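Long-range contacts in aminoacyl-histidine dipeptidase (PDB 3MRU), which probably hydrolyses dipeptides, preferentially hydrophobic ones including prolyl amino acids, as a zinc-dependent M20-family metallopeptidase: residues A[11-16]-A[471-476]; A[213-218]-A[300-305]; A[248-253]-A[314-319]. One frame throughout, in Å; residues are numbered along the deposited sequence.

In the fold
Interaction 1 joins helix 14-25 near the N-terminus to helix 469-485 near the C-terminus, in the part of the chain that carries the zinc site. Interactions 2 and 3 lie between these ends in the chain. Their segments alternate in the order 213-218, 248-253, 300-305 and 314-319, and both contacts reach the same large mixed sheet, with centres about 25 Å apart. The centre of interaction 1 is about 46 Å from that of interaction 2 and 63 Å from that of interaction 3. This spacing is consistent with the M20 plan, in which a metal-binding catalytic domain built from both chain ends carries an inserted lid domain.

Interaction 1 (A[11-16]-A[471-476]); sequences LSPAPL and TVQLFW
Gln473 and Trp476 both hold CG anti to the backbone N (chi1 179° and 166°), and a bend at chi2 of Gln473 (63°) turns its CD, with the amide then meeting Ser12. There NE2 of Gln473 donates to OG of Ser12 at 2.8 Å. The hydroxyl oxygen lies close to the amide plane, although the bond itself is bent. Pro13, the N-cap residue of helix 14-25, follows a cis peptide bond. Its CG lies over one face of the Trp476 indole, 4.0 Å from the centroid of the five-membered ring, in a CH-pi contact displaced toward the rim. Deeper in, Leu16 CD2 sits 3.9 Å from Val472 CG1 and also touches Trp476 CE3, approaching that ring obliquely. Ala129 of helix 124-132 packs against both Leu16 and Trp476. The side chain of Val472 is about 11 Å from that of the zinc ligand Asp119, so the helix pair lies near the metal site without forming part of it. With a single bent hydrogen bond, at the exposed Ser12, and apolar packing of Pro13 and Leu16 on Val472 and the indole elsewhere, the join relies mainly on apolar and CH-pi contact.

Interaction 2 (A[213-218]-A[300-305]); sequences KGLKGG and TDIVTF
Thr300 meets Lys216 at the outer end of this contact, its OG1 lying 2.9 Å from the lysine NZ. The lysine chain runs extended through CE and bends only at chi4 (62°), the torsion that places NZ beside the threonine, whose CG2 is also close to the ammonium nitrogen. Asp301 comes next and lies alongside Gly214, with carboxylate OD1 4.0 Å from the glycine CA; the positive phi of Gly214 (85°) is a backbone shape that glycine takes readily. Ile302 turns to the buried side. Its CG1 touches CD1 of Leu215 at 4.1 Å, an aliphatic contact between two buried residues.

Val303 brings the two segments into sheet register. It forms an antiparallel hydrogen-bonded pair with Lys213: Lys213 N donates to Val303 O at 2.9 Å (171° at the hydrogen), and Val303 N returns the bond to Lys213 O over the same length. On the face shared by these two residues, Val303 CG2 packs against Lys213 CG at 3.8 Å. Beyond CG the lysine chain is extended, and it passes the valine to reach Phe305, where its CE lies 3.9 Å from CE1 of the ring.

The contact therefore marks the end of the pairing between strands 205-213 and 303-308, which continues along the strands through the backbone bonding of Phe305 with Thr211. Lys216 N is held by Glu299 OE2 just ahead of the second segment. Helix 277-295 packs on Thr304 of the strand, through Phe284 and Thr288, and on Ile302 just before it, through Lys292 and Leu295.

Interaction 3 (A[248-253]-A[314-319]); sequences LRLVEF and QVFAIA
A classic beta bulge in strand 249-255, formed where Val251 and Glu252 both face Thr269 of strand 266-273, adjoins the contact of Leu250 and Arg249 with Phe316 and Val315. It lies in the large mixed sheet, in a region probably belonging to the M20 lid domain. The short strand 315-316 pairs in the antiparallel sense with strand 181-199, through backbone bonds of Val315 with Asp199 and of Ala317 with Thr197. Ala317 occupies the N-cap position of helix 318-330, so the contact lies just before a strand-to-helix junction.

One nearly straight backbone bond links the segments: Phe316 N donates to Leu250 O at 2.8 Å, with 171° at the hydrogen. The same carbonyl oxygen also receives a CA-H...O contact from Val315 CA. Beside this bond the side chain of Leu250, with CG anti to the backbone N (chi1 173°), crosses the phenyl ring of Phe316. Its CD2 stands over the centre of one ring face, 3.6 Å from the centroid, in a CH-pi contact. Gln321 of helix 318-330 touches both side chains.

Arg249 reaches the other way. Bends at chi2 and chi3 fold its chain back over Val315, whose side chain it crosses at about a right angle. Val315 CG1 packs over one face of the guanidinium and against Arg249 CB. At the guanidinium edge, NH2 of Arg249 makes a weak hydrogen bond to Phe316 O at 3.4 Å, so the Phe316 backbone is contacted at both its N and O. Within the bulge, the carbonyl oxygen of Val251 lies in the plane of the Phe316 ring, at its edge, 3.5 Å from CE1.

Interaction 1 (A[11-16]-A[471-476])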
loop_
_atom_site.group_PDB
_atom_site.type_symbol
_atom_site.label_atom_id
_atom_site.label_comp_id
_atom_site.label_asym_id
_atom_site.label_seq_id
_atom_site.Cartn_x
_atom_site.Cartn_y
_atom_site.Cartn_z
ATOM N N LEU A 11 6.452 6.747 -31.345
ATOM C CA LEU A 11 6.133 7.757 -30.350
ATOM C C LEU A 11 7.445 8.201 -29.715
ATOM O O LEU A 11 8.396 7.419 -29.630
ATOM C CB LEU A 11 5.202 7.164 -29.292
ATOM C CG LEU A 11 3.791 6.855 -29.786
ATOM C CD1 LEU A 11 3.032 5.974 -28.827
ATOM C CD2 LEU A 11 3.026 8.122 -30.042
ATOM N N SER A 12 7.519 9.455 -29.287
ATOM C CA SER A 12 8.739 9.914 -28.648
ATOM C C SER A 12 8.687 9.804 -27.117
ATOM O O SER A 12 7.654 10.093 -26.518
ATOM C CB SER A 12 9.083 11.326 -29.091
ATOM O OG SER A 12 8.190 12.245 -28.529
ATOM N N PRO A 13 9.808 9.390 -26.485
ATOM C CA PRO A 13 11.128 9.138 -27.062
ATOM C C PRO A 13 11.196 7.740 -27.649
ATOM O O PRO A 13 10.912 6.758 -26.948
ATOM C CB PRO A 13 12.050 9.240 -25.855
ATOM C CG PRO A 13 11.259 8.714 -24.777
ATOM C CD PRO A 13 9.810 9.081 -25.051
ATOM N N ALA A 14 11.569 7.658 -28.920
ATOM C CA ALA A 14 11.433 6.401 -29.653
ATOM C C ALA A 14 12.167 5.241 -29.014
ATOM O O ALA A 14 11.556 4.198 -28.817
ATOM C CB ALA A 14 11.826 6.551 -31.108
ATOM N N PRO A 15 13.458 5.418 -28.662
ATOM C CA PRO A 15 14.200 4.264 -28.145
ATOM C C PRO A 15 13.443 3.501 -27.046
ATOM O O PRO A 15 13.411 2.264 -27.078
ATOM C CB PRO A 15 15.486 4.888 -27.599
ATOM C CG PRO A 15 15.667 6.141 -28.380
ATOM C CD PRO A 15 14.292 6.635 -28.716
ATOM N N LEU A 16 12.809 4.225 -26.113
ATOM C CA LEU A 16 12.093 3.585 -25.015
ATOM C C LEU A 16 10.783 2.966 -25.480
ATOM O O LEU A 16 10.470 1.842 -25.112
ATOM C CB LEU A 16 11.875 4.551 -23.847
ATOM C CG LEU A 16 10.521 5.119 -23.400
ATOM C CD1 LEU A 16 9.625 4.059 -22.793
ATOM C CD2 LEU A 16 10.761 6.215 -22.386
ATOM N N THR A 471 3.246 12.295 -21.222
ATOM C CA THR A 471 3.954 12.332 -19.953
ATOM C C THR A 471 5.093 11.329 -19.931
ATOM O O THR A 471 5.953 11.354 -19.058
ATOM C CB THR A 471 3.002 12.074 -18.801
ATOM O OG1 THR A 471 2.975 10.672 -18.498
ATOM C CG2 THR A 471 1.618 12.512 -19.204
ATOM N N VAL A 472 5.071 10.421 -20.889
ATOM C CA VAL A 472 6.164 9.473 -21.037
ATOM C C VAL A 472 7.392 10.260 -21.498
ATOM O O VAL A 472 8.514 9.997 -21.053
ATOM C CB VAL A 472 5.815 8.314 -22.020
ATOM C CG1 VAL A 472 7.064 7.525 -22.372
ATOM C CG2 VAL A 472 4.750 7.419 -21.418
ATOM N N GLN A 473 7.152 11.234 -22.374
ATOM C CA GLN A 473 8.194 12.158 -22.817
ATOM C C GLN A 473 8.745 12.972 -21.626
ATOM O O GLN A 473 9.971 13.084 -21.461
ATOM C CB GLN A 473 7.662 13.060 -23.944
ATOM C CG GLN A 473 8.646 14.092 -24.487
ATOM C CD GLN A 473 9.863 13.473 -25.128
ATOM O OE1 GLN A 473 10.959 13.529 -24.568
ATOM N NE2 GLN A 473 9.683 12.869 -26.303
ATOM N N LEU A 474 7.835 13.506 -20.797
ATOM C CA LEU A 474 8.195 14.174 -19.542
ATOM C C LEU A 474 9.001 13.246 -18.660
ATOM O O LEU A 474 10.150 13.532 -18.331
ATOM C CB LEU A 474 6.942 14.613 -18.795
ATOM C CG LEU A 474 6.319 15.959 -19.139
ATOM C CD1 LEU A 474 6.525 16.382 -20.590
ATOM C CD2 LEU A 474 4.845 15.877 -18.828
ATOM N N PHE A 475 8.397 12.119 -18.299
ATOM C CA PHE A 475 9.040 11.182 -17.411
ATOM C C PHE A 475 10.483 11.049 -17.858
ATOM O O PHE A 475 11.407 11.182 -17.055
ATOM C CB PHE A 475 8.329 9.829 -17.423
ATOM C CG PHE A 475 9.130 8.732 -16.824
ATOM C CD1 PHE A 475 9.686 7.761 -17.609
ATOM C CD2 PHE A 475 9.373 8.687 -15.478
ATOM C CE1 PHE A 475 10.460 6.754 -17.054
ATOM C CE2 PHE A 475 10.157 7.672 -14.929
ATOM C CZ PHE A 475 10.689 6.714 -15.719
ATOM N N TRP A 476 10.680 10.841 -19.153
ATOM C CA TRP A 476 12.012 10.568 -19.662
ATOM C C TRP A 476 12.901 11.825 -19.599
ATOM O O TRP A 476 14.126 11.727 -19.462
ATOM C CB TRP A 476 11.926 9.961 -21.064
ATOM C CG TRP A 476 13.218 9.946 -21.783
ATOM C CD1 TRP A 476 13.708 10.938 -22.577
ATOM C CD2 TRP A 476 14.210 8.902 -21.782
ATOM N NE1 TRP A 476 14.946 10.585 -23.065
ATOM C CE2 TRP A 476 15.277 9.340 -22.599
ATOM C CE3 TRP A 476 14.298 7.641 -21.181
ATOM C CZ2 TRP A 476 16.423 8.568 -22.819
ATOM C CZ3 TRP A 476 15.446 6.867 -21.408
ATOM C CH2 TRP A 476 16.489 7.340 -22.218
#

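Interaction 2 (A[213-218]-A[300-305])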
loop_
_atom_site.group_PDB
_atom_site.type_symbol
_atom_site.label_atom_id
_atom_site.label_comp_id
_atom_site.label_asym_id
_atom_site.label_seq_id
_atom_site.Cartn_x
_atom_site.Cartn_y
_atom_site.Cartn_z
ATOM N N LYS A 213 -23.694 1.833 11.271
ATOM C CA LYS A 213 -23.131 1.863 9.926
ATOM C C LYS A 213 -23.316 3.205 9.221
ATOM O O LYS A 213 -23.773 4.190 9.824
ATOM C CB LYS A 213 -23.727 0.755 9.034
ATOM C CG LYS A 213 -25.230 0.849 8.753
ATOM C CD LYS A 213 -25.664 -0.267 7.804
ATOM C CE LYS A 213 -26.981 0.047 7.082
ATOM N NZ LYS A 213 -27.653 -1.226 6.658
ATOM N N GLY A 214 -22.939 3.229 7.940
ATOM C CA GLY A 214 -22.992 4.432 7.129
ATOM C C GLY A 214 -21.736 5.255 7.319
ATOM O O GLY A 214 -21.615 6.341 6.753
ATOM N N LEU A 215 -20.802 4.758 8.124
ATOM C CA LEU A 215 -19.496 5.386 8.217
ATOM C C LEU A 215 -18.791 5.376 6.858
ATOM O O LEU A 215 -18.859 4.389 6.126
ATOM C CB LEU A 215 -18.639 4.704 9.279
ATOM C CG LEU A 215 -18.868 5.043 10.763
ATOM C CD1 LEU A 215 -18.898 6.555 11.027
ATOM C CD2 LEU A 215 -20.121 4.360 11.321
ATOM N N LYS A 216 -18.143 6.489 6.523
ATOM C CA LYS A 216 -17.501 6.668 5.227
ATOM C C LYS A 216 -16.396 5.643 4.958
ATOM O O LYS A 216 -15.968 5.463 3.797
ATOM C CB LYS A 216 -16.927 8.087 5.090
ATOM C CG LYS A 216 -17.782 9.052 4.258
ATOM C CD LYS A 216 -17.337 10.518 4.464
ATOM C CE LYS A 216 -18.118 11.489 3.568
ATOM N NZ LYS A 216 -19.588 11.480 3.870
ATOM N N GLY A 217 -15.944 4.974 6.019
ATOM C CA GLY A 217 -14.847 4.029 5.912
ATOM C C GLY A 217 -13.656 4.612 5.166
ATOM O O GLY A 217 -13.436 5.840 5.137
ATOM N N GLY A 218 -12.885 3.722 4.552
ATOM C CA GLY A 218 -11.668 4.125 3.868
ATOM C C GLY A 218 -10.591 3.072 3.980
ATOM O O GLY A 218 -10.793 1.995 4.544
ATOM N N THR A 300 -20.935 12.267 7.572
ATOM C CA THR A 300 -22.245 12.807 7.193
ATOM C C THR A 300 -23.389 11.827 7.424
ATOM O O THR A 300 -24.329 12.132 8.155
ATOM C CB THR A 300 -22.256 13.260 5.725
ATOM O OG1 THR A 300 -22.214 12.107 4.869
ATOM C CG2 THR A 300 -21.052 14.182 5.439
ATOM N N ASP A 301 -23.308 10.652 6.809
ATOM C CA ASP A 301 -24.354 9.667 6.984
ATOM C C ASP A 301 -24.037 8.663 8.085
ATOM O O ASP A 301 -23.468 7.617 7.832
ATOM C CB ASP A 301 -24.638 8.946 5.679
ATOM C CG ASP A 301 -25.944 8.175 5.731
ATOM O OD1 ASP A 301 -25.927 6.999 6.188
ATOM O OD2 ASP A 301 -26.988 8.760 5.335
ATOM N N ILE A 302 -24.412 8.980 9.312
ATOM C CA ILE A 302 -24.116 8.094 10.429
ATOM C C ILE A 302 -25.432 7.559 10.932
ATOM O O ILE A 302 -26.256 8.295 11.476
ATOM C CB ILE A 302 -23.343 8.815 11.570
ATOM C CG1 ILE A 302 -21.984 9.316 11.073
ATOM C CG2 ILE A 302 -23.166 7.903 12.784
ATOM C CD1 ILE A 302 -21.400 10.388 11.993
ATOM N N VAL A 303 -25.640 6.272 10.736
ATOM C CA VAL A 303 -26.903 5.683 11.108
ATOM C C VAL A 303 -26.679 4.516 12.035
ATOM O O VAL A 303 -25.731 3.753 11.866
ATOM C CB VAL A 303 -27.689 5.232 9.871
ATOM C CG1 VAL A 303 -28.108 6.446 9.033
ATOM C CG2 VAL A 303 -26.864 4.243 9.029
ATOM N N THR A 304 -27.547 4.400 13.029
ATOM C CA THR A 304 -27.568 3.241 13.907
ATOM C C THR A 304 -28.924 2.575 13.759
ATOM O O THR A 304 -29.831 3.170 13.192
ATOM C CB THR A 304 -27.275 3.603 15.401
ATOM O OG1 THR A 304 -28.460 4.047 16.080
ATOM C CG2 THR A 304 -26.193 4.648 15.507
ATOM N N PHE A 305 -29.031 1.356 14.277
ATOM C CA PHE A 305 -30.259 0.578 14.255
ATOM C C PHE A 305 -30.325 -0.330 15.478
ATOM O O PHE A 305 -29.303 -0.848 15.928
ATOM C CB PHE A 305 -30.294 -0.346 13.037
ATOM C CG PHE A 305 -30.331 0.384 11.725
ATOM C CD1 PHE A 305 -29.169 0.889 11.164
ATOM C CD2 PHE A 305 -31.526 0.564 11.052
ATOM C CE1 PHE A 305 -29.201 1.560 9.957
ATOM C CE2 PHE A 305 -31.565 1.234 9.844
ATOM C CZ PHE A 305 -30.400 1.733 9.297
#

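Interaction 3 (A[248-253]-A[314-319])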
loop_
_atom_site.group_PDB
_atom_site.type_symbol
_atom_site.label_atom_id
_atom_site.label_comp_id
_atom_site.label_asym_id
_atom_site.label_seq_id
_atom_site.Cartn_x
_atom_site.Cartn_y
_atom_site.Cartn_z
ATOM N N LEU A 248 -26.423 -5.469 30.698
ATOM C CA LEU A 248 -26.562 -6.251 29.473
ATOM C C LEU A 248 -25.402 -7.201 29.200
ATOM O O LEU A 248 -24.256 -6.925 29.536
ATOM C CB LEU A 248 -26.824 -5.368 28.262
ATOM C CG LEU A 248 -25.994 -4.132 27.983
ATOM C CD1 LEU A 248 -24.616 -4.527 27.568
ATOM C CD2 LEU A 248 -26.684 -3.391 26.863
ATOM N N ARG A 249 -25.747 -8.322 28.571
ATOM C CA ARG A 249 -24.860 -9.444 28.370
ATOM C C ARG A 249 -24.636 -9.613 26.890
ATOM O O ARG A 249 -25.507 -9.320 26.074
ATOM C CB ARG A 249 -25.509 -10.686 28.929
ATOM C CG ARG A 249 -26.030 -10.510 30.334
ATOM C CD ARG A 249 -24.914 -10.682 31.367
ATOM N NE ARG A 249 -24.147 -11.922 31.164
ATOM C CZ ARG A 249 -24.608 -13.154 31.418
ATOM N NH1 ARG A 249 -25.845 -13.331 31.881
ATOM N NH2 ARG A 249 -23.837 -14.217 31.195
ATOM N N LEU A 250 -23.461 -10.110 26.549
ATOM C CA LEU A 250 -22.974 -10.053 25.189
ATOM C C LEU A 250 -23.008 -11.395 24.482
ATOM O O LEU A 250 -22.471 -12.391 24.975
ATOM C CB LEU A 250 -21.539 -9.550 25.229
ATOM C CG LEU A 250 -20.627 -9.490 24.019
ATOM C CD1 LEU A 250 -21.008 -8.336 23.133
ATOM C CD2 LEU A 250 -19.224 -9.305 24.537
ATOM N N VAL A 251 -23.657 -11.431 23.330
ATOM C CA VAL A 251 -23.639 -12.650 22.521
ATOM C C VAL A 251 -22.741 -12.607 21.274
ATOM O O VAL A 251 -21.960 -13.515 21.019
ATOM C CB VAL A 251 -25.111 -13.183 22.195
ATOM C CG1 VAL A 251 -26.167 -12.093 22.311
ATOM C CG2 VAL A 251 -25.189 -13.881 20.841
ATOM N N GLU A 252 -22.835 -11.508 20.539
ATOM C CA GLU A 252 -22.247 -11.397 19.216
ATOM C C GLU A 252 -21.579 -10.011 19.015
ATOM O O GLU A 252 -22.105 -8.992 19.467
ATOM C CB GLU A 252 -23.338 -11.646 18.156
ATOM C CG GLU A 252 -22.909 -11.544 16.703
ATOM C CD GLU A 252 -22.210 -12.785 16.213
ATOM O OE1 GLU A 252 -22.382 -13.125 15.016
ATOM O OE2 GLU A 252 -21.490 -13.421 17.021
ATOM N N PHE A 253 -20.432 -9.997 18.334
ATOM C CA PHE A 253 -19.698 -8.779 17.993
ATOM C C PHE A 253 -19.019 -9.007 16.625
ATOM O O PHE A 253 -18.051 -9.765 16.508
ATOM C CB PHE A 253 -18.647 -8.459 19.086
ATOM C CG PHE A 253 -18.225 -6.990 19.168
ATOM C CD1 PHE A 253 -17.983 -6.405 20.409
ATOM C CD2 PHE A 253 -18.054 -6.207 18.024
ATOM C CE1 PHE A 253 -17.588 -5.070 20.509
ATOM C CE2 PHE A 253 -17.667 -4.876 18.119
ATOM C CZ PHE A 253 -17.435 -4.310 19.365
ATOM N N GLN A 314 -26.332 -18.498 24.162
ATOM C CA GLN A 314 -25.218 -18.654 25.081
ATOM C C GLN A 314 -24.424 -17.346 25.109
ATOM O O GLN A 314 -23.639 -17.046 24.209
ATOM C CB GLN A 314 -24.336 -19.856 24.699
ATOM C CG GLN A 314 -24.951 -21.208 25.016
ATOM C CD GLN A 314 -25.189 -21.368 26.506
ATOM O OE1 GLN A 314 -24.375 -20.939 27.332
ATOM N NE2 GLN A 314 -26.320 -21.970 26.860
ATOM N N VAL A 315 -24.672 -16.549 26.142
ATOM C CA VAL A 315 -23.985 -15.277 26.337
ATOM C C VAL A 315 -22.527 -15.515 26.801
ATOM O O VAL A 315 -22.232 -16.552 27.386
ATOM C CB VAL A 315 -24.788 -14.416 27.345
ATOM C CG1 VAL A 315 -23.907 -13.419 28.043
ATOM C CG2 VAL A 315 -25.925 -13.713 26.626
ATOM N N PHE A 316 -21.627 -14.569 26.508
ATOM C CA PHE A 316 -20.275 -14.560 27.069
ATOM C C PHE A 316 -20.347 -14.678 28.559
ATOM O O PHE A 316 -21.142 -13.984 29.186
ATOM C CB PHE A 316 -19.633 -13.203 26.846
ATOM C CG PHE A 316 -19.033 -13.015 25.505
ATOM C CD1 PHE A 316 -19.759 -13.285 24.350
ATOM C CD2 PHE A 316 -17.753 -12.516 25.392
ATOM C CE1 PHE A 316 -19.206 -13.077 23.110
ATOM C CE2 PHE A 316 -17.200 -12.307 24.157
ATOM C CZ PHE A 316 -17.928 -12.583 23.010
ATOM N N ALA A 317 -19.489 -15.500 29.143
ATOM C CA ALA A 317 -19.294 -15.427 30.581
ATOM C C ALA A 317 -18.981 -13.980 30.959
ATOM O O ALA A 317 -18.542 -13.195 30.119
ATOM C CB ALA A 317 -18.170 -16.338 31.007
ATOM N N ILE A 318 -19.208 -13.625 32.218
ATOM C CA ILE A 318 -18.951 -12.251 32.670
ATOM C C ILE A 318 -17.486 -11.848 32.499
ATOM O O ILE A 318 -17.194 -10.842 31.832
ATOM C CB ILE A 318 -19.472 -11.958 34.136
ATOM C CG1 ILE A 318 -19.901 -10.492 34.269
ATOM C CG2 ILE A 318 -18.451 -12.344 35.224
ATOM C CD1 ILE A 318 -19.485 -9.487 33.188
ATOM N N ALA A 319 -16.584 -12.660 33.070
ATOM C CA ALA A 319 -15.151 -12.367 33.101
ATOM C C ALA A 319 -14.572 -12.247 31.703
ATOM O O ALA A 319 -13.618 -11.502 31.494
ATOM C CB ALA A 319 -14.399 -13.421 33.897
#